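PDB 4BLO: packaging enzyme P4 from Pseudomonas phage phi6, which hydrolyses nucleoside triphosphates as a hexameric RecA-type helicase motor and probably drives the viral RNA into the empty procapsid during packaging. Local coordinates for the interface of chains A and B. Residues are numbered along the deposited sequence; one frame, centred on the assembly and turned at random. Chains: chain A/B, Packaging enzyme P4.

The interface of chains A and B. Residues chain A 30-31, 88, 90, 92; chain B 88, 195-197.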
loop_
_atom_site.group_PDB
_atom_site.type_symbol
_atom_site.label_atom_id
_atom_site.label_comp_id
_atom_site.label_asym_id
_atom_site.label_seq_id
_atom_site.Cartn_x
_atom_site.Cartn_y
_atom_site.Cartn_z
ATOM N N LEU A 30 1.153 -9.852 12.695
ATOM C CA LEU A 30 1.086 -9.987 11.241
ATOM C C LEU A 30 2.273 -10.748 10.639
ATOM O O LEU A 30 2.367 -10.892 9.421
ATOM C CB LEU A 30 0.963 -8.611 10.583
ATOM C CG LEU A 30 -0.390 -7.910 10.726
ATOM C CD1 LEU A 30 -0.456 -6.682 9.830
ATOM C CD2 LEU A 30 -1.529 -8.868 10.413
ATOM N N GLY A 31 3.177 -11.223 11.490
ATOM C CA GLY A 31 4.402 -11.851 11.030
ATOM C C GLY A 31 4.363 -13.334 11.319
ATOM O O GLY A 31 3.364 -14.002 11.019
ATOM N N SER A 88 5.044 -7.394 7.550
ATOM C CA SER A 88 3.633 -7.519 7.933
ATOM C C SER A 88 2.751 -7.990 6.739
ATOM O O SER A 88 1.616 -8.411 6.955
ATOM C CB SER A 88 3.104 -6.197 8.487
ATOM O OG SER A 88 3.760 -5.804 9.679
ATOM N N VAL A 90 3.203 -10.653 4.286
ATOM C CA VAL A 90 3.809 -11.938 3.925
ATOM C C VAL A 90 2.668 -12.975 3.894
ATOM O O VAL A 90 1.726 -12.838 4.682
ATOM C CB VAL A 90 4.935 -12.301 4.943
ATOM C CG1 VAL A 90 4.376 -12.502 6.357
ATOM C CG2 VAL A 90 5.735 -13.527 4.498
ATOM N N VAL A 92 0.199 -15.704 4.776
ATOM C CA VAL A 92 -0.301 -16.310 6.020
ATOM C C VAL A 92 -0.020 -17.815 6.060
ATOM O O VAL A 92 0.088 -18.389 7.137
ATOM C CB VAL A 92 -1.823 -16.042 6.209
ATOM C CG1 VAL A 92 -2.115 -14.585 6.504
ATOM C CG2 VAL A 92 -2.656 -16.537 5.034
ATOM N N SER B 88 2.394 -11.325 0.112
ATOM C CA SER B 88 1.007 -11.351 -0.357
ATOM C C SER B 88 0.815 -10.510 -1.656
ATOM O O SER B 88 -0.210 -10.641 -2.315
ATOM C CB SER B 88 0.071 -10.848 0.739
ATOM O OG SER B 88 0.117 -11.641 1.911
ATOM N N ARG B 195 -6.033 -12.096 10.243
ATOM C CA ARG B 195 -4.653 -12.005 9.802
ATOM C C ARG B 195 -4.554 -12.084 8.271
ATOM O O ARG B 195 -3.443 -12.049 7.746
ATOM C CB ARG B 195 -3.778 -13.059 10.495
ATOM C CG ARG B 195 -3.345 -12.613 11.875
ATOM C CD ARG B 195 -2.683 -13.704 12.669
ATOM N NE ARG B 195 -2.414 -13.271 14.039
ATOM C CZ ARG B 195 -2.940 -13.835 15.115
ATOM N NH1 ARG B 195 -3.774 -14.861 14.995
ATOM N NH2 ARG B 195 -2.639 -13.378 16.324
ATOM N N LEU B 196 -5.709 -12.087 7.560
ATOM C CA LEU B 196 -5.763 -12.085 6.095
ATOM C C LEU B 196 -5.286 -10.741 5.574
ATOM O O LEU B 196 -5.999 -9.733 5.680
ATOM C CB LEU B 196 -7.163 -12.392 5.538
ATOM C CG LEU B 196 -7.630 -13.854 5.545
ATOM C CD1 LEU B 196 -9.080 -13.972 5.146
ATOM C CD2 LEU B 196 -6.807 -14.705 4.611
ATOM N N LYS B 197 -4.064 -10.733 5.013
ATOM C CA LYS B 197 -3.446 -9.511 4.480
ATOM C C LYS B 197 -3.840 -9.377 3.038
ATOM O O LYS B 197 -3.954 -10.386 2.347
ATOM C CB LYS B 197 -1.910 -9.534 4.625
ATOM C CG LYS B 197 -1.323 -10.815 5.222
ATOM C CD LYS B 197 -0.560 -10.495 6.492
ATOM C CE LYS B 197 0.042 -11.644 7.197
ATOM N NZ LYS B 197 1.447 -11.277 7.453
#
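B:Lys197 reaches from a loop of one subunit to a cluster of backbone carbonyls on its neighbour, where A:Ser88 and A:Val90, both in loops, offer their oxygens to its amino group. The polar part of the contact rests on that group. NZ donates a hydrogen bond of 2.9 Å to A:Ser88 O. It meets this oxygen from well above the carbonyl plane, with a C=O...N angle of 115°. A weaker bond of 3.2 Å joins NZ to A:Val90 O. A:Leu30 O also faces NZ, but is modelled too near for its distance to be trusted. The lysine chain bends at chi2 and again at chi4 (130°), and the second bend swings NZ toward the carbonyls. Their partial negative charge would probably favour the charged form of the amine.

Apolar packing is added by A:Val92, at the start of helix 92-95, which runs past the lysine in the opposite direction. Its CG1 touches B:Lys197 CE at 3.7 Å; with CG1 anti to its own carbonyl carbon (chi1 -69°), this branch is the one turned to the lysine. A:Val90 lies alongside the lysine, pointing the same way, and sets its CG1 methyl beside the amine, 3.4 Å from B:Lys197 NZ.

This small patch of a subunit-subunit interface, lacking exact two-fold symmetry, fits head-to-tail packing in the P4 hexamer and probably contributes to holding adjacent motor subunits together.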